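Side-chain contacts in acarbose Kinase Mak1 (Uncultured bacterium, PDB 6WB4), which probably inactivates the antidiabetic drug acarbose by transferring a phosphate group to it from ATP, as a carbohydrate kinase of the pfkB family: residues B[151-156]-B[276-281]; B[161-166]-B[192-197]; B[238-241]-B[246-249]. All blocks are in the same frame, centred on the assembly; numbering follows the deposited sequence.

Contact 1: B[151-156]-B[276-281]; sequences RSRHVH and HYLDHG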
loop_
_atom_site.group_PDB
_atom_site.type_symbol
_atom_site.label_atom_id
_atom_site.label_comp_id
_atom_site.label_asym_id
_atom_site.label_seq_id
_atom_site.Cartn_x
_atom_site.Cartn_y
_atom_site.Cartn_z
ATOM N N ARG B 151 34.966 8.681 1.036
ATOM C CA ARG B 151 35.271 7.271 0.843
ATOM C C ARG B 151 34.788 6.758 -0.514
ATOM O O ARG B 151 34.877 5.562 -0.796
ATOM C CB ARG B 151 34.632 6.442 1.965
ATOM C CG ARG B 151 35.136 6.786 3.365
ATOM C CD ARG B 151 34.610 5.815 4.420
ATOM N NE ARG B 151 35.115 6.122 5.761
ATOM C CZ ARG B 151 36.217 5.595 6.295
ATOM N NH1 ARG B 151 36.949 4.733 5.601
ATOM N NH2 ARG B 151 36.592 5.939 7.523
ATOM N N SER B 152 34.273 7.654 -1.354
ATOM C CA SER B 152 33.708 7.237 -2.636
ATOM C C SER B 152 34.352 7.885 -3.851
ATOM O O SER B 152 34.756 9.055 -3.824
ATOM C CB SER B 152 32.210 7.513 -2.664
ATOM O OG SER B 152 31.549 6.797 -1.634
ATOM N N ARG B 153 34.382 7.124 -4.940
ATOM C CA ARG B 153 35.053 7.552 -6.155
ATOM C C ARG B 153 34.131 8.362 -7.061
ATOM O O ARG B 153 34.541 9.356 -7.652
ATOM C CB ARG B 153 35.593 6.342 -6.919
ATOM C CG ARG B 153 36.324 6.731 -8.179
ATOM C CD ARG B 153 36.742 5.543 -9.018
ATOM N NE ARG B 153 36.988 5.971 -10.393
ATOM C CZ ARG B 153 37.096 5.148 -11.432
ATOM N NH1 ARG B 153 37.000 3.831 -11.260
ATOM N NH2 ARG B 153 37.312 5.649 -12.644
ATOM N N HIS B 154 32.882 7.931 -7.158
ATOM C CA HIS B 154 31.887 8.630 -7.943
ATOM C C HIS B 154 30.603 8.777 -7.122
ATOM O O HIS B 154 30.270 7.910 -6.319
ATOM C CB HIS B 154 31.620 7.875 -9.241
ATOM C CG HIS B 154 30.516 8.456 -10.066
ATOM N ND1 HIS B 154 30.741 9.371 -11.071
ATOM C CD2 HIS B 154 29.173 8.273 -10.019
ATOM C CE1 HIS B 154 29.588 9.709 -11.622
ATOM N NE2 HIS B 154 28.622 9.060 -10.999
ATOM N N VAL B 155 29.886 9.873 -7.326
ATOM C CA VAL B 155 28.702 10.164 -6.542
ATOM C C VAL B 155 27.503 10.400 -7.463
ATOM O O VAL B 155 27.488 11.355 -8.242
ATOM C CB VAL B 155 28.938 11.385 -5.632
ATOM C CG1 VAL B 155 27.683 11.727 -4.853
ATOM C CG2 VAL B 155 30.102 11.112 -4.679
ATOM N N HIS B 156 26.513 9.508 -7.387
ATOM C CA HIS B 156 25.294 9.638 -8.181
ATOM C C HIS B 156 24.195 10.230 -7.315
ATOM O O HIS B 156 23.919 9.742 -6.218
ATOM C CB HIS B 156 24.861 8.299 -8.757
ATOM C CG HIS B 156 23.611 8.374 -9.576
ATOM N ND1 HIS B 156 23.595 8.874 -10.860
ATOM C CD2 HIS B 156 22.337 8.015 -9.295
ATOM C CE1 HIS B 156 22.366 8.814 -11.337
ATOM N NE2 HIS B 156 21.582 8.296 -10.407
ATOM N N HIS B 276 30.917 0.867 -16.703
ATOM C CA HIS B 276 31.788 0.822 -17.864
ATOM C C HIS B 276 32.643 2.079 -17.977
ATOM O O HIS B 276 33.860 1.996 -18.132
ATOM C CB HIS B 276 30.973 0.658 -19.141
ATOM C CG HIS B 276 31.798 0.289 -20.333
ATOM N ND1 HIS B 276 32.422 1.228 -21.127
ATOM C CD2 HIS B 276 32.091 -0.917 -20.876
ATOM C CE1 HIS B 276 33.066 0.616 -22.105
ATOM N NE2 HIS B 276 32.882 -0.685 -21.975
ATOM N N TYR B 277 31.999 3.239 -17.884
ATOM C CA TYR B 277 32.667 4.512 -18.135
ATOM C C TYR B 277 33.764 4.766 -17.118
ATOM O O TYR B 277 34.842 5.221 -17.476
ATOM C CB TYR B 277 31.663 5.668 -18.128
ATOM C CG TYR B 277 32.255 6.965 -18.622
ATOM C CD1 TYR B 277 32.408 7.203 -19.983
ATOM C CD2 TYR B 277 32.664 7.951 -17.738
ATOM C CE1 TYR B 277 32.953 8.389 -20.452
ATOM C CE2 TYR B 277 33.209 9.142 -18.199
ATOM C CZ TYR B 277 33.354 9.356 -19.558
ATOM O OH TYR B 277 33.900 10.542 -20.025
ATOM N N LEU B 278 33.483 4.471 -15.853
ATOM C CA LEU B 278 34.470 4.620 -14.787
ATOM C C LEU B 278 35.696 3.721 -14.983
ATOM O O LEU B 278 36.770 4.004 -14.453
ATOM C CB LEU B 278 33.834 4.319 -13.426
ATOM C CG LEU B 278 32.876 5.345 -12.818
ATOM C CD1 LEU B 278 32.011 4.696 -11.738
ATOM C CD2 LEU B 278 33.638 6.530 -12.247
ATOM N N ASP B 279 35.534 2.636 -15.731
ATOM C CA ASP B 279 36.646 1.735 -16.006
ATOM C C ASP B 279 37.410 2.138 -17.259
ATOM O O ASP B 279 38.629 2.279 -17.220
ATOM C CB ASP B 279 36.164 0.288 -16.132
ATOM C CG ASP B 279 36.412 -0.518 -14.873
ATOM O OD1 ASP B 279 36.375 0.074 -13.773
ATOM O OD2 ASP B 279 36.647 -1.741 -14.982
ATOM N N HIS B 280 36.696 2.295 -18.370
ATOM C CA HIS B 280 37.330 2.514 -19.666
ATOM C C HIS B 280 37.427 3.983 -20.063
ATOM O O HIS B 280 38.417 4.399 -20.651
ATOM C CB HIS B 280 36.583 1.738 -20.755
ATOM C CG HIS B 280 36.587 0.257 -20.549
ATOM N ND1 HIS B 280 35.816 -0.366 -19.592
ATOM C CD2 HIS B 280 37.256 -0.728 -21.192
ATOM C CE1 HIS B 280 36.020 -1.669 -19.643
ATOM N NE2 HIS B 280 36.887 -1.915 -20.609
ATOM N N GLY B 281 36.395 4.760 -19.774
ATOM C CA GLY B 281 36.445 6.176 -20.063
ATOM C C GLY B 281 35.883 6.509 -21.428
ATOM O O GLY B 281 35.773 7.680 -21.782
#
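Arg153 and Leu278 reach across the contact alongside each other with opposite headings, the guanidinium running out over the leucine and on to its backbone carbonyl. With CG anti to the backbone N (chi1 -179°) and the chain extended as far as NE, the arginine reaches from the corner the chain turns at Arg153 to helix 265-280. There NH2 donates to Leu278 O at 2.5 Å, in the carbonyl plane and on a lone pair, while the oxygen sits 17° out of the guanidinium plane. NH1 adds a weak, strongly bent bond to the same oxygen at 3.2 Å. The branch methyl CD2 of Leu278 lies over one guanidinium face, toward its rim, 3.8 Å from NH2.

This pairing ties a central strand of the ribokinase-like alpha/beta fold to a helix lying on the sheet. The same CD2 comes in from the helix to meet His154, 3.9 Å from the histidine CB and oblique to the ring, and CD1 approaches that CB as well. The buried imidazole turns its nitrogens elsewhere, ND1 to Ser176 OG and NE2 to Ser178 OG, and its ring lies parallel to that of Tyr200. Asp279 OD1 stands 4.6 Å from Arg153 NH1, too far for a salt bridge but near enough that its charge may favour the arginine here; its other oxygen, OD2, pairs with Arg76.

Contact 2: B[161-166]-B[192-197]; sequences NWARYA and KDFAYG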
loop_
_atom_site.group_PDB
_atom_site.type_symbol
_atom_site.label_atom_id
_atom_site.label_comp_id
_atom_site.label_asym_id
_atom_site.label_seq_id
_atom_site.Cartn_x
_atom_site.Cartn_y
_atom_site.Cartn_z
ATOM N N ASN B 161 15.428 17.207 -2.839
ATOM C CA ASN B 161 15.595 18.651 -2.831
ATOM C C ASN B 161 16.859 19.093 -2.104
ATOM O O ASN B 161 17.527 20.041 -2.525
ATOM C CB ASN B 161 14.370 19.313 -2.211
ATOM C CG ASN B 161 14.398 20.823 -2.337
ATOM O OD1 ASN B 161 14.979 21.371 -3.277
ATOM N ND2 ASN B 161 13.756 21.505 -1.394
ATOM N N TRP B 162 17.196 18.398 -1.022
ATOM C CA TRP B 162 18.391 18.731 -0.254
ATOM C C TRP B 162 19.647 18.201 -0.948
ATOM O O TRP B 162 20.761 18.655 -0.675
ATOM C CB TRP B 162 18.299 18.176 1.174
ATOM C CG TRP B 162 17.959 16.713 1.243
ATOM C CD1 TRP B 162 16.713 16.170 1.388
ATOM C CD2 TRP B 162 18.873 15.607 1.174
ATOM N NE1 TRP B 162 16.795 14.804 1.417
ATOM C CE2 TRP B 162 18.107 14.428 1.286
ATOM C CE3 TRP B 162 20.261 15.501 1.039
ATOM C CZ2 TRP B 162 18.682 13.155 1.260
ATOM C CZ3 TRP B 162 20.831 14.238 1.007
ATOM C CH2 TRP B 162 20.042 13.079 1.115
ATOM N N ALA B 163 19.463 17.238 -1.845
ATOM C CA ALA B 163 20.599 16.581 -2.486
ATOM C C ALA B 163 21.350 17.520 -3.437
ATOM O O ALA B 163 22.492 17.244 -3.824
ATOM C CB ALA B 163 20.133 15.337 -3.224
ATOM N N ARG B 164 20.713 18.624 -3.824
ATOM C CA ARG B 164 21.395 19.627 -4.639
ATOM C C ARG B 164 22.688 20.101 -3.952
ATOM O O ARG B 164 23.675 20.407 -4.623
ATOM C CB ARG B 164 20.466 20.816 -4.950
ATOM C CG ARG B 164 20.057 21.663 -3.745
ATOM C CD ARG B 164 18.987 22.718 -4.089
ATOM N NE ARG B 164 17.723 22.122 -4.521
ATOM C CZ ARG B 164 17.287 22.129 -5.778
ATOM N NH1 ARG B 164 18.010 22.716 -6.716
ATOM N NH2 ARG B 164 16.133 21.559 -6.099
ATOM N N TYR B 165 22.691 20.119 -2.620
ATOM C CA TYR B 165 23.846 20.596 -1.874
ATOM C C TYR B 165 24.909 19.506 -1.750
ATOM O O TYR B 165 26.108 19.789 -1.638
ATOM C CB TYR B 165 23.425 21.088 -0.488
ATOM C CG TYR B 165 22.326 22.118 -0.527
ATOM C CD1 TYR B 165 22.569 23.410 -0.968
ATOM C CD2 TYR B 165 21.037 21.795 -0.126
ATOM C CE1 TYR B 165 21.549 24.352 -1.013
ATOM C CE2 TYR B 165 20.016 22.732 -0.165
ATOM C CZ TYR B 165 20.279 24.003 -0.608
ATOM O OH TYR B 165 19.260 24.922 -0.641
ATOM N N ALA B 166 24.459 18.256 -1.794
ATOM C CA ALA B 166 25.369 17.126 -1.836
ATOM C C ALA B 166 26.111 17.110 -3.166
ATOM O O ALA B 166 27.304 16.802 -3.224
ATOM C CB ALA B 166 24.612 15.826 -1.629
ATOM N N LYS B 192 17.112 22.333 -12.281
ATOM C CA LYS B 192 18.224 22.994 -12.956
ATOM C C LYS B 192 19.570 22.854 -12.233
ATOM O O LYS B 192 20.598 22.643 -12.880
ATOM C CB LYS B 192 17.877 24.466 -13.181
ATOM C CG LYS B 192 16.991 24.687 -14.408
ATOM C CD LYS B 192 16.541 26.134 -14.535
ATOM C CE LYS B 192 15.538 26.312 -15.670
ATOM N NZ LYS B 192 14.995 27.698 -15.720
ATOM N N ASP B 193 19.564 22.939 -10.906
ATOM C CA ASP B 193 20.791 22.762 -10.134
ATOM C C ASP B 193 21.467 21.427 -10.458
ATOM O O ASP B 193 22.692 21.335 -10.543
ATOM C CB ASP B 193 20.497 22.829 -8.636
ATOM C CG ASP B 193 20.553 24.239 -8.089
ATOM O OD1 ASP B 193 21.334 25.052 -8.623
ATOM O OD2 ASP B 193 19.832 24.527 -7.112
ATOM N N PHE B 194 20.651 20.395 -10.633
ATOM C CA PHE B 194 21.135 19.071 -10.977
ATOM C C PHE B 194 21.554 18.998 -12.442
ATOM O O PHE B 194 22.596 18.424 -12.778
ATOM C CB PHE B 194 20.059 18.027 -10.701
ATOM C CG PHE B 194 19.606 17.969 -9.267
ATOM C CD1 PHE B 194 20.292 17.210 -8.340
ATOM C CD2 PHE B 194 18.471 18.644 -8.858
ATOM C CE1 PHE B 194 19.863 17.141 -7.027
ATOM C CE2 PHE B 194 18.036 18.573 -7.549
ATOM C CZ PHE B 194 18.733 17.821 -6.633
ATOM N N ALA B 195 20.737 19.587 -13.311
ATOM C CA ALA B 195 21.010 19.595 -14.743
ATOM C C ALA B 195 22.310 20.322 -15.065
ATOM O O ALA B 195 23.049 19.899 -15.950
ATOM C CB ALA B 195 19.858 20.226 -15.496
ATOM N N TYR B 196 22.588 21.411 -14.349
ATOM C CA TYR B 196 23.767 22.232 -14.641
ATOM C C TYR B 196 24.935 21.891 -13.729
ATOM O O TYR B 196 26.030 22.435 -13.881
ATOM C CB TYR B 196 23.450 23.726 -14.500
ATOM C CG TYR B 196 22.279 24.211 -15.324
ATOM C CD1 TYR B 196 21.907 23.570 -16.499
ATOM C CD2 TYR B 196 21.545 25.318 -14.922
ATOM C CE1 TYR B 196 20.832 24.021 -17.247
ATOM C CE2 TYR B 196 20.472 25.774 -15.657
ATOM C CZ TYR B 196 20.118 25.125 -16.818
ATOM O OH TYR B 196 19.045 25.583 -17.545
ATOM N N GLY B 197 24.702 20.999 -12.776
ATOM C CA GLY B 197 25.678 20.757 -11.732
ATOM C C GLY B 197 26.393 19.418 -11.778
ATOM O O GLY B 197 27.341 19.203 -11.021
#
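Asn161 OD1 takes two N-H groups of Arg164, from NE and NH2, each at 3.1 Å, while the remaining nitrogen of that guanidinium, NH1, crosses to Asp193 OD2. NE is shared, since it also donates to the backbone oxygen Asn161 O at 2.9 Å. The amide and peptide oxygens of one residue thus fix the rotation of the arginine head. Of the two side-chain bonds, the one from NH2 lies in the amide carbonyl plane; NE comes in tilted from it.

The salt bridge to Asp193 has NH1 2.6 Å from OD2, which lies close to the guanidinium plane and uses its anti lone pair, away from OD1. It is one-pronged: the carboxylate is turned 61° against the guanidinium, so the two groups are far from coplanar. A bend at chi3 (64°) brings the arginine head back beside Asn161, and the ring of Tyr165 lies against the chain at CG.

Helix 163-172 belongs to the beta-alpha-beta crossover between the neighbouring parallel strands 152-157 and 176-180, and the short helix 192-195 packs beside Ala163 and Arg164 of it. From that short helix Phe194 reaches in across Arg164 at about a right angle, with CE1, CZ and CE2 leading. Its CE2 stands over one guanidinium face, 3.8 Å from NH2, with the planes 63° apart, while CZ comes 3.5 Å from the backbone Arg164 N and CE1 4.2 Å from Ala163 CB. Tyr190, a residue of the glycan pocket, gives Arg164 a cation-pi partner and accepts from NH2 through its backbone oxygen, consistent with a second-shell place for Arg164, whose side chain lies about 7 Å from a bound glucose unit.

Contact 3: B[238-241]-B[246-249]; sequences VWRR and PLRI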
loop_
_atom_site.group_PDB
_atom_site.type_symbol
_atom_site.label_atom_id
_atom_site.label_comp_id
_atom_site.label_asym_id
_atom_site.label_seq_id
_atom_site.Cartn_x
_atom_site.Cartn_y
_atom_site.Cartn_z
ATOM N N VAL B 238 22.818 10.120 -27.085
ATOM C CA VAL B 238 23.873 10.715 -26.274
ATOM C C VAL B 238 24.462 11.957 -26.927
ATOM O O VAL B 238 25.015 11.903 -28.027
ATOM C CB VAL B 238 25.013 9.713 -26.005
ATOM C CG1 VAL B 238 26.106 10.369 -25.189
ATOM C CG2 VAL B 238 24.489 8.484 -25.281
ATOM N N TRP B 239 24.337 13.084 -26.241
ATOM C CA TRP B 239 24.885 14.335 -26.727
ATOM C C TRP B 239 26.183 14.677 -26.029
ATOM O O TRP B 239 26.235 14.664 -24.806
ATOM C CB TRP B 239 23.894 15.475 -26.502
ATOM C CG TRP B 239 22.549 15.254 -27.082
ATOM C CD1 TRP B 239 21.543 14.493 -26.566
ATOM C CD2 TRP B 239 22.040 15.838 -28.278
ATOM N NE1 TRP B 239 20.443 14.551 -27.383
ATOM C CE2 TRP B 239 20.724 15.375 -28.444
ATOM C CE3 TRP B 239 22.575 16.705 -29.240
ATOM C CZ2 TRP B 239 19.932 15.747 -29.523
ATOM C CZ3 TRP B 239 21.790 17.069 -30.312
ATOM C CH2 TRP B 239 20.482 16.596 -30.445
ATOM N N ARG B 240 27.214 15.010 -26.803
ATOM C CA ARG B 240 28.473 15.522 -26.258
ATOM C C ARG B 240 28.621 17.008 -26.588
ATOM O O ARG B 240 27.941 17.513 -27.478
ATOM C CB ARG B 240 29.672 14.742 -26.802
ATOM C CG ARG B 240 29.552 13.242 -26.609
ATOM C CD ARG B 240 30.678 12.472 -27.267
ATOM N NE ARG B 240 30.603 12.473 -28.722
ATOM C CZ ARG B 240 31.307 11.651 -29.494
ATOM N NH1 ARG B 240 32.128 10.768 -28.940
ATOM N NH2 ARG B 240 31.191 11.706 -30.814
ATOM N N ARG B 241 29.509 17.700 -25.874
ATOM C CA ARG B 241 29.783 19.112 -26.151
ATOM C C ARG B 241 30.234 19.371 -27.586
ATOM O O ARG B 241 29.577 20.109 -28.324
ATOM C CB ARG B 241 30.842 19.659 -25.187
ATOM C CG ARG B 241 30.275 20.223 -23.894
ATOM C CD ARG B 241 31.348 20.882 -23.037
ATOM N NE ARG B 241 30.867 21.138 -21.680
ATOM C CZ ARG B 241 30.110 22.177 -21.333
ATOM N NH1 ARG B 241 29.750 23.080 -22.241
ATOM N NH2 ARG B 241 29.718 22.320 -20.071
ATOM N N PRO B 246 23.694 14.071 -32.070
ATOM C CA PRO B 246 23.603 13.065 -31.008
ATOM C C PRO B 246 24.172 11.722 -31.446
ATOM O O PRO B 246 23.988 11.333 -32.599
ATOM C CB PRO B 246 22.100 12.955 -30.760
ATOM C CG PRO B 246 21.490 13.282 -32.075
ATOM C CD PRO B 246 22.394 14.300 -32.725
ATOM N N LEU B 247 24.861 11.032 -30.543
ATOM C CA LEU B 247 25.180 9.624 -30.758
ATOM C C LEU B 247 23.922 8.810 -30.507
ATOM O O LEU B 247 23.334 8.876 -29.427
ATOM C CB LEU B 247 26.318 9.163 -29.843
ATOM C CG LEU B 247 27.722 9.175 -30.455
ATOM C CD1 LEU B 247 28.014 10.506 -31.150
ATOM C CD2 LEU B 247 28.770 8.887 -29.392
ATOM N N ARG B 248 23.493 8.064 -31.515
ATOM C CA ARG B 248 22.267 7.289 -31.403
ATOM C C ARG B 248 22.556 5.828 -31.065
ATOM O O ARG B 248 23.362 5.185 -31.734
ATOM C CB ARG B 248 21.482 7.399 -32.708
ATOM C CG ARG B 248 21.152 8.845 -33.074
ATOM C CD ARG B 248 20.334 8.954 -34.347
ATOM N NE ARG B 248 19.363 10.039 -34.266
ATOM C CZ ARG B 248 19.637 11.307 -34.554
ATOM N NH1 ARG B 248 20.858 11.654 -34.944
ATOM N NH2 ARG B 248 18.690 12.230 -34.454
ATOM N N ILE B 249 21.916 5.310 -30.019
ATOM C CA ILE B 249 22.146 3.925 -29.604
ATOM C C ILE B 249 20.864 3.111 -29.656
ATOM O O ILE B 249 19.980 3.267 -28.815
ATOM C CB ILE B 249 22.739 3.819 -28.182
ATOM C CG1 ILE B 249 24.080 4.544 -28.101
ATOM C CG2 ILE B 249 22.985 2.369 -27.829
ATOM C CD1 ILE B 249 23.963 5.971 -27.717
#
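Trp239 lays one indole face on Pro246, the proline ring and the indole lying alongside each other with the same heading. From CB, with CG anti to the carbonyl carbon (chi1 -55°), the ring system is carried toward the second strand. CD2 is the first atom to meet the proline, 3.8 Å from Pro246 CB. Next along the five-membered ring, CE2 comes to 3.6 Å from that same CB, while NE1 directs its hydrogen bond to Glu211 OE2. Farther out, CZ2 lies over Pro246 CB and CG, and at the tip CH2 meets Pro246 CG and CD, and CZ3 meets CD. Pro246 CB sits almost centrally above the six-membered ring, 12° off its normal: a face-on CH-pi contact.

The backbone holds these partners in place. Val238 N donates to Leu247 O and Leu247 N to Val238 O, both at 2.7 Å, which makes Val238 and Leu247 an antiparallel hydrogen-bonded pair.

On the sheet face carrying that pair, Arg240 bends at chi3 and crosses Leu247 at a slant. Leu247 CD2 lies over the middle of its guanidinium, and CD1 is 3.4 Å from Arg240 NH2, the nitrogen that also forms a salt bridge with Asp243 in the intervening turn. Val238 CG2 meets Ile249 CD1 at 3.5 Å, and both residues pack against Ala287 of helix 283-298, whereas Trp239 rests on helix 211-221 across the sheet.

The two strands run at 161° to each other and form a beta hairpin at one end of the main sheet of this ribokinase-like fold, the side chain of Ile249 lying about 6 Å from the bound ATP.

Contacts 1 and 3 both reach the large mixed sheet, at different places. Contact 1 joins an inner strand to a helix lying on the sheet; contact 3 joins two strands at its outer end. Contact 2 is held helix to helix, next to the glycan pocket. Each mixes buried and more exposed residues, and each uses an arginine differently: toward a helix carbonyl in 151-156/276-281, toward an aspartate and an asparagine in 161-166/192-197, and laid over a leucine in 238-241/246-249, where backbone bonds do the joining. Strand 152-157 leads on to helix 163-172, linking contacts 1 and 2, whose centres are about 19 Å apart.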